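Local coordinates for protein carboxyvinyl-carboxyphosphonate phosphorylmutase (Bacillus anthracis, PDB 4IQD) that belongs to the phosphoenolpyruvate phosphomutase family of TIM-barrel proteins, is assembled as two chains and carries bound pyruvic acid, at residues A[43-47]-A[48-52]; A[204-207]-A[208-212]; A[225-228]-A[229-233]. All coordinates share one frame; numbering follows the deposited sequence.

Contact 1: A[43-47]-A[48-52]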
loop_
_atom_site.group_PDB
_atom_site.type_symbol
_atom_site.label_atom_id
_atom_site.label_comp_id
_atom_site.label_asym_id
_atom_site.label_seq_id
_atom_site.Cartn_x
_atom_site.Cartn_y
_atom_site.Cartn_z
ATOM N N LEU A 43 5.574 4.846 -8.589
ATOM C CA LEU A 43 6.772 5.652 -8.780
ATOM C C LEU A 43 7.935 4.838 -9.338
ATOM O O LEU A 43 8.693 5.319 -10.176
ATOM C CB LEU A 43 7.174 6.311 -7.460
ATOM C CG LEU A 43 6.224 7.411 -6.979
ATOM C CD1 LEU A 43 6.462 7.744 -5.510
ATOM C CD2 LEU A 43 6.376 8.652 -7.846
ATOM N N VAL A 44 8.076 3.604 -8.868
ATOM C CA VAL A 44 9.145 2.730 -9.339
ATOM C C VAL A 44 8.938 2.342 -10.797
ATOM O O VAL A 44 9.891 2.273 -11.572
ATOM C CB VAL A 44 9.246 1.452 -8.497
ATOM C CG1 VAL A 44 10.395 0.596 -8.984
ATOM C CG2 VAL A 44 9.438 1.797 -7.045
ATOM N N ALA A 45 7.686 2.091 -11.163
ATOM C CA ALA A 45 7.350 1.734 -12.532
ATOM C C ALA A 45 7.721 2.858 -13.490
ATOM O O ALA A 45 8.367 2.623 -14.511
ATOM C CB ALA A 45 5.870 1.405 -12.646
ATOM N N ARG A 46 7.309 4.075 -13.144
ATOM C CA ARG A 46 7.614 5.260 -13.934
ATOM C C ARG A 46 9.116 5.375 -14.129
ATOM O O ARG A 46 9.601 5.490 -15.252
ATOM C CB ARG A 46 7.075 6.513 -13.235
ATOM C CG ARG A 46 7.153 7.803 -14.053
ATOM C CD ARG A 46 8.359 8.664 -13.685
ATOM N NE ARG A 46 8.331 9.120 -12.295
ATOM C CZ ARG A 46 7.686 10.203 -11.875
ATOM N NH1 ARG A 46 7.000 10.943 -12.735
ATOM N NH2 ARG A 46 7.720 10.543 -10.595
ATOM N N ASN A 47 9.846 5.323 -13.021
ATOM C CA ASN A 47 11.295 5.408 -13.045
ATOM C C ASN A 47 11.929 4.258 -13.814
ATOM O O ASN A 47 13.038 4.386 -14.327
ATOM C CB ASN A 47 11.842 5.469 -11.619
ATOM C CG ASN A 47 11.311 6.665 -10.846
ATOM O OD1 ASN A 47 10.918 7.671 -11.435
ATOM N ND2 ASN A 47 11.293 6.556 -9.525
ATOM N N THR A 48 11.221 3.137 -13.899
ATOM C CA THR A 48 11.697 1.993 -14.671
ATOM C C THR A 48 11.384 2.191 -16.161
ATOM O O THR A 48 11.918 1.496 -17.026
ATOM C CB THR A 48 11.129 0.670 -14.118
ATOM O OG1 THR A 48 11.565 0.503 -12.766
ATOM C CG2 THR A 48 11.624 -0.516 -14.905
ATOM N N GLY A 49 10.531 3.162 -16.464
ATOM C CA GLY A 49 10.324 3.568 -17.843
ATOM C C GLY A 49 9.015 3.142 -18.475
ATOM O O GLY A 49 8.876 3.152 -19.698
ATOM N N PHE A 50 8.049 2.769 -17.648
ATOM C CA PHE A 50 6.739 2.400 -18.157
ATOM C C PHE A 50 5.872 3.642 -18.320
ATOM O O PHE A 50 5.992 4.591 -17.550
ATOM C CB PHE A 50 6.089 1.363 -17.250
ATOM C CG PHE A 50 6.861 0.078 -17.170
ATOM C CD1 PHE A 50 6.756 -0.874 -18.172
ATOM C CD2 PHE A 50 7.695 -0.181 -16.097
ATOM C CE1 PHE A 50 7.467 -2.058 -18.101
ATOM C CE2 PHE A 50 8.404 -1.361 -16.022
ATOM C CZ PHE A 50 8.291 -2.298 -17.022
ATOM N N LEU A 51 5.009 3.628 -19.330
ATOM C CA LEU A 51 4.302 4.833 -19.761
ATOM C C LEU A 51 2.815 4.809 -19.437
ATOM O O LEU A 51 2.069 5.719 -19.801
ATOM C CB LEU A 51 4.491 5.028 -21.262
ATOM C CG LEU A 51 5.942 5.038 -21.741
ATOM C CD1 LEU A 51 5.997 5.225 -23.247
ATOM C CD2 LEU A 51 6.740 6.118 -21.026
ATOM N N ALA A 52 2.389 3.754 -18.760
ATOM C CA ALA A 52 1.005 3.608 -18.357
ATOM C C ALA A 52 0.989 2.650 -17.186
ATOM O O ALA A 52 1.903 1.849 -17.030
ATOM C CB ALA A 52 0.168 3.075 -19.509
HETATM O O HOH W 1 8.119 6.388 -17.676
#
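Phe-50 and Gly-49 bond back into the last turn of helix 39-48, closing it with a Schellman motif ahead of strand 53-55. The amide of Phe-50 reaches Ala-45 O almost straight, at 174° with N and O 3.2 Å apart, while Gly-49 N gives its firmer bond to Arg-46 O at 2.8 Å. Thr-48 N and Gly-49 N also lean weakly on Ala-45 O, so that this one carbonyl gathers three amides. Gly-49 leaves the helix with a positive phi of 107°, where a side chain would be jammed against the preceding carbonyl O. The hydroxyl of Thr-48 sits beside its own backbone N (chi1 -61°) and from there donates to Val-44 O, OG1 lying 2.7 Å from that oxygen and above the carbonyl plane. Phe-50 turns the edge of its ring to the same turn: CD2 lies 3.3 Å from Ala-45 O, which is near the ring plane, and 4.2 Å from Ala-45 CB. On the helix itself, Arg-46 NE donates to Asn-47 OD1. Further out, Phe-50 packs on Gln-32 and Pro-34 of strand 31-34 and forms a cation-pi pair with Lys-262 of the second subunit, whose NZ also bonds Gly-49 O. Phe-258 of that subunit packs on Ala-45 and Thr-48. One water bridges the turn, donating to Arg-46 O at 3.0 Å and to Phe-50 O at 2.8 Å.

Contact 2: A[204-207]-A[208-212]; sequences RLFN and SKVNA
Val-210 lays a methyl over the ring of Phe-206, one turn back along the chain, at the C-terminal end of helix 200-209. This helix follows strand 191-194 and leads on to strand 215-217, in the alternation of strand and helix that marks TIM-barrel proteins. The apolar part is a CH-pi contact: Val-210 CG2 stands 3.8 Å from the centroid of the Phe-206 ring, 20° off the ring normal and displaced toward the rim, nearest to CE2 at 3.6 Å. Phe-206 swings its ring forward to meet the methyl with CG opposite the backbone N (chi1 -167°), and the two side chains run at a slant to each other.

The polar part of the contact is all backbone. Ser-208 N keeps a helical bond to Arg-204 O at 3.0 Å, with a weak branch to Leu-205 O. Lys-209 N divides its hydrogen between a weak bond to Leu-205 O and one to Phe-206 O at 3.2 Å; the latter, approached from well above the carbonyl plane, is an i to i+3 bond, consistent with a tighter final turn. Val-210 is the first residue to leave helical backbone angles, and Asn-211 then centres an inverse gamma turn with a weak bond from Ala-212 N to Val-210 O. At the charged end, Arg-204 makes a salt bridge to Glu-200 of its own helix.

Phe-206 is wedged between helix 174-187, where it meets Ile-178 and Ala-181, and Ile-192 and Pro-194 of strand 191-194; Asn-182 of helix 174-187 packs on Val-210 and bonds Lys-209 O.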
loop_
_atom_site.group_PDB
_atom_site.type_symbol
_atom_site.label_atom_id
_atom_site.label_comp_id
_atom_site.label_asym_id
_atom_site.label_seq_id
_atom_site.Cartn_x
_atom_site.Cartn_y
_atom_site.Cartn_z
ATOM N N ARG A 204 -4.634 -14.632 -33.014
ATOM C CA ARG A 204 -4.635 -14.059 -34.358
ATOM C C ARG A 204 -6.034 -14.029 -34.979
ATOM O O ARG A 204 -6.395 -13.067 -35.656
ATOM C CB ARG A 204 -3.676 -14.837 -35.262
ATOM C CG ARG A 204 -2.244 -14.928 -34.742
ATOM C CD ARG A 204 -1.336 -15.608 -35.764
ATOM N NE ARG A 204 0.073 -15.618 -35.371
ATOM C CZ ARG A 204 0.940 -14.646 -35.650
ATOM N NH1 ARG A 204 0.546 -13.572 -36.318
ATOM N NH2 ARG A 204 2.202 -14.743 -35.254
ATOM N N LEU A 205 -6.813 -15.081 -34.749
ATOM C CA LEU A 205 -8.169 -15.151 -35.287
ATOM C C LEU A 205 -9.086 -14.126 -34.638
ATOM O O LEU A 205 -9.888 -13.480 -35.314
ATOM C CB LEU A 205 -8.765 -16.541 -35.094
ATOM C CG LEU A 205 -10.233 -16.668 -35.505
ATOM C CD1 LEU A 205 -10.413 -16.351 -36.986
ATOM C CD2 LEU A 205 -10.771 -18.050 -35.187
ATOM N N PHE A 206 -8.975 -13.996 -33.322
ATOM C CA PHE A 206 -9.806 -13.059 -32.583
ATOM C C PHE A 206 -9.497 -11.645 -33.055
ATOM O O PHE A 206 -10.401 -10.859 -33.323
ATOM C CB PHE A 206 -9.562 -13.200 -31.079
ATOM C CG PHE A 206 -10.589 -12.505 -30.227
ATOM C CD1 PHE A 206 -11.710 -13.182 -29.779
ATOM C CD2 PHE A 206 -10.424 -11.180 -29.860
ATOM C CE1 PHE A 206 -12.655 -12.548 -28.988
ATOM C CE2 PHE A 206 -11.365 -10.540 -29.070
ATOM C CZ PHE A 206 -12.482 -11.226 -28.635
ATOM N N ASN A 207 -8.206 -11.343 -33.166
ATOM C CA ASN A 207 -7.741 -10.064 -33.684
ATOM C C ASN A 207 -8.291 -9.791 -35.081
ATOM O O ASN A 207 -8.625 -8.656 -35.417
ATOM C CB ASN A 207 -6.208 -10.044 -33.707
ATOM C CG ASN A 207 -5.642 -8.705 -34.137
ATOM O OD1 ASN A 207 -6.254 -7.657 -33.928
ATOM N ND2 ASN A 207 -4.460 -8.733 -34.742
ATOM N N SER A 208 -8.399 -10.849 -35.879
ATOM C CA SER A 208 -8.829 -10.732 -37.265
ATOM C C SER A 208 -10.320 -10.458 -37.380
ATOM O O SER A 208 -10.772 -9.828 -38.332
ATOM C CB SER A 208 -8.488 -12.009 -38.031
ATOM O OG SER A 208 -8.695 -11.829 -39.420
ATOM N N LYS A 209 -11.083 -10.935 -36.407
ATOM C CA LYS A 209 -12.532 -10.839 -36.477
ATOM C C LYS A 209 -13.092 -9.706 -35.624
ATOM O O LYS A 209 -14.288 -9.429 -35.671
ATOM C CB LYS A 209 -13.171 -12.165 -36.060
ATOM C CG LYS A 209 -14.206 -12.697 -37.041
ATOM C CD LYS A 209 -13.557 -13.515 -38.141
ATOM C CE LYS A 209 -14.555 -13.865 -39.230
ATOM N NZ LYS A 209 -15.766 -14.545 -38.692
ATOM N N VAL A 210 -12.233 -9.055 -34.844
ATOM C CA VAL A 210 -12.678 -7.996 -33.938
ATOM C C VAL A 210 -12.051 -6.641 -34.285
ATOM O O VAL A 210 -10.831 -6.525 -34.400
ATOM C CB VAL A 210 -12.380 -8.359 -32.467
ATOM C CG1 VAL A 210 -12.728 -7.203 -31.546
ATOM C CG2 VAL A 210 -13.143 -9.613 -32.063
ATOM N N ASN A 211 -12.890 -5.618 -34.436
ATOM C CA ASN A 211 -12.431 -4.294 -34.863
ATOM C C ASN A 211 -11.983 -3.370 -33.725
ATOM O O ASN A 211 -12.525 -2.279 -33.550
ATOM C CB ASN A 211 -13.508 -3.598 -35.702
ATOM C CG ASN A 211 -14.821 -3.440 -34.955
ATOM O OD1 ASN A 211 -15.266 -4.351 -34.259
ATOM N ND2 ASN A 211 -15.442 -2.273 -35.089
ATOM N N ALA A 212 -10.980 -3.804 -32.972
ATOM C CA ALA A 212 -10.487 -3.049 -31.827
ATOM C C ALA A 212 -9.087 -3.505 -31.453
ATOM O O ALA A 212 -8.708 -4.636 -31.736
ATOM C CB ALA A 212 -11.420 -3.215 -30.636
#

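Contact 3: A[225-228]-A[229-233]; sequences PYYS and AEEFA. With PYR (pyruvic acid), chain E.
Ser-228 places OG between its backbone N and carbonyl carbon (chi1 64°), within reach of the amide of Glu-231, while Glu-231, its CG beside its own N (chi1 -83°) and the chain extended beyond, sends its carboxylate back toward the backbone of Ser-228. Ser-228 OG accepts from Glu-231 N at 3.1 Å. In return Ser-228 N donates to Glu-231 OE2, modelled at a very short 2.4 Å from Ser-228 N to Glu-231 OE2, a length that is doubtful. Together they form a capping box, with Ser-228 the N-cap of helix 229-234. Behind it, Phe-232 N makes the first turn's bond to Ser-228 O, 3.0 Å long.

Tyr-227 and Phe-232 make an edge-to-face pair, the Tyr-227 edge directed at the Phe-232 face with centroids 5.6 Å apart and planes at 75°. Tyr-227 CB lies over that same ring, 3.8 Å from the centroid, as a CH-pi contact. Tyr-226, Tyr-227 and Glu-231 line a pocket for pyruvic acid, whose O comes within 3.4 Å of Tyr-227 CD2. Tyr-226 bonds Phe-221 N through OH, and its carbonyl O lies 3.4 Å from pyruvic acid CB.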
loop_
_atom_site.group_PDB
_atom_site.type_symbol
_atom_site.label_atom_id
_atom_site.label_comp_id
_atom_site.label_asym_id
_atom_site.label_seq_id
_atom_site.Cartn_x
_atom_site.Cartn_y
_atom_site.Cartn_z
ATOM N N PRO A 225 0.457 -18.561 -21.028
ATOM C CA PRO A 225 1.893 -18.849 -21.017
ATOM C C PRO A 225 2.693 -17.558 -20.993
ATOM O O PRO A 225 2.165 -16.499 -21.329
ATOM C CB PRO A 225 2.113 -19.586 -22.343
ATOM C CG PRO A 225 0.768 -20.040 -22.769
ATOM C CD PRO A 225 -0.172 -18.995 -22.284
ATOM N N TYR A 226 3.957 -17.643 -20.604
ATOM C CA TYR A 226 4.766 -16.445 -20.447
ATOM C C TYR A 226 5.394 -16.002 -21.759
ATOM O O TYR A 226 6.592 -16.152 -21.981
ATOM C CB TYR A 226 5.808 -16.640 -19.348
ATOM C CG TYR A 226 5.175 -17.020 -18.033
ATOM C CD1 TYR A 226 5.096 -18.347 -17.640
ATOM C CD2 TYR A 226 4.624 -16.054 -17.201
ATOM C CE1 TYR A 226 4.505 -18.703 -16.448
ATOM C CE2 TYR A 226 4.028 -16.400 -16.002
ATOM C CZ TYR A 226 3.970 -17.729 -15.632
ATOM O OH TYR A 226 3.382 -18.091 -14.441
ATOM N N TYR A 227 4.554 -15.468 -22.635
ATOM C CA TYR A 227 5.025 -14.850 -23.854
ATOM C C TYR A 227 5.645 -13.508 -23.522
ATOM O O TYR A 227 5.245 -12.854 -22.563
ATOM C CB TYR A 227 3.871 -14.629 -24.825
ATOM C CG TYR A 227 3.281 -15.891 -25.394
ATOM C CD1 TYR A 227 2.015 -16.312 -25.024
ATOM C CD2 TYR A 227 3.988 -16.657 -26.308
ATOM C CE1 TYR A 227 1.465 -17.462 -25.550
ATOM C CE2 TYR A 227 3.450 -17.807 -26.837
ATOM C CZ TYR A 227 2.188 -18.209 -26.455
ATOM O OH TYR A 227 1.644 -19.358 -26.981
ATOM N N SER A 228 6.619 -13.092 -24.319
ATOM C CA SER A 228 7.178 -11.760 -24.161
ATOM C C SER A 228 6.201 -10.757 -24.760
ATOM O O SER A 228 5.244 -11.144 -25.431
ATOM C CB SER A 228 8.550 -11.659 -24.833
ATOM O OG SER A 228 8.456 -11.841 -26.234
ATOM N N ALA A 229 6.434 -9.474 -24.509
ATOM C CA ALA A 229 5.587 -8.429 -25.073
ATOM C C ALA A 229 5.746 -8.386 -26.590
ATOM O O ALA A 229 4.785 -8.148 -27.320
ATOM C CB ALA A 229 5.925 -7.087 -24.462
ATOM N N GLU A 230 6.970 -8.623 -27.052
ATOM C CA GLU A 230 7.264 -8.698 -28.478
ATOM C C GLU A 230 6.476 -9.840 -29.097
ATOM O O GLU A 230 5.944 -9.715 -30.199
ATOM C CB GLU A 230 8.765 -8.910 -28.701
ATOM C CG GLU A 230 9.166 -9.183 -30.146
ATOM C CD GLU A 230 9.232 -7.924 -30.992
ATOM O OE1 GLU A 230 9.204 -6.813 -30.417
ATOM O OE2 GLU A 230 9.317 -8.049 -32.234
ATOM N N GLU A 231 6.397 -10.951 -28.376
ATOM C CA GLU A 231 5.614 -12.086 -28.836
ATOM C C GLU A 231 4.140 -11.714 -28.976
ATOM O O GLU A 231 3.582 -11.857 -30.051
ATOM C CB GLU A 231 5.822 -13.304 -27.931
ATOM C CG GLU A 231 7.077 -14.096 -28.291
ATOM C CD GLU A 231 7.544 -15.017 -27.183
ATOM O OE1 GLU A 231 8.251 -16.001 -27.479
ATOM O OE2 GLU A 231 7.217 -14.752 -26.011
ATOM N N PHE A 232 3.532 -11.197 -27.912
ATOM C CA PHE A 232 2.146 -10.729 -27.974
ATOM C C PHE A 232 1.897 -9.758 -29.120
ATOM O O PHE A 232 0.832 -9.771 -29.733
ATOM C CB PHE A 232 1.750 -10.037 -26.674
ATOM C CG PHE A 232 1.557 -10.971 -25.527
ATOM C CD1 PHE A 232 2.407 -10.928 -24.442
ATOM C CD2 PHE A 232 0.523 -11.890 -25.531
ATOM C CE1 PHE A 232 2.236 -11.781 -23.390
ATOM C CE2 PHE A 232 0.343 -12.749 -24.472
ATOM C CZ PHE A 232 1.201 -12.695 -23.398
ATOM N N ALA A 233 2.886 -8.915 -29.397
ATOM C CA ALA A 233 2.745 -7.865 -30.397
ATOM C C ALA A 233 2.519 -8.411 -31.802
ATOM O O ALA A 233 1.601 -7.978 -32.491
ATOM C CB ALA A 233 3.951 -6.942 -30.375
HETATM C C PYR E . 7.142 -19.068 -24.902
HETATM O O PYR E . 6.039 -18.608 -24.365
HETATM O OXT PYR E . 7.236 -19.175 -26.205
HETATM C CA PYR E . 8.201 -19.461 -24.089
HETATM O O3 PYR E . 9.154 -20.212 -24.575
HETATM C CB PYR E . 8.277 -19.014 -22.662
#

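In the fold
All three contacts sit where helices of the barrel fold end or begin: contacts 1 and 2 at C-terminal ends, contact 3 at an N-terminus. Contact 3 supplies Tyr-226, Tyr-227 and Glu-231 of a pyruvic acid pocket; a second molecule lies about 12 Å from the side chain of Tyr-226, and the side chain of Leu-205 in contact 2 is about 7 Å from a bound pyruvic acid. Contacts 2 and 3 lie on the same side of the chain's centre, about 17 Å between centres and about 6 Å between nearest atoms. Contacts 1 and 3 approach to about 8 Å between nearest atoms and both touch the second subunit, whereas contact 2 touches no other chain of the assembly. Contacts 1 and 2 are farthest apart, about 30 Å between centres.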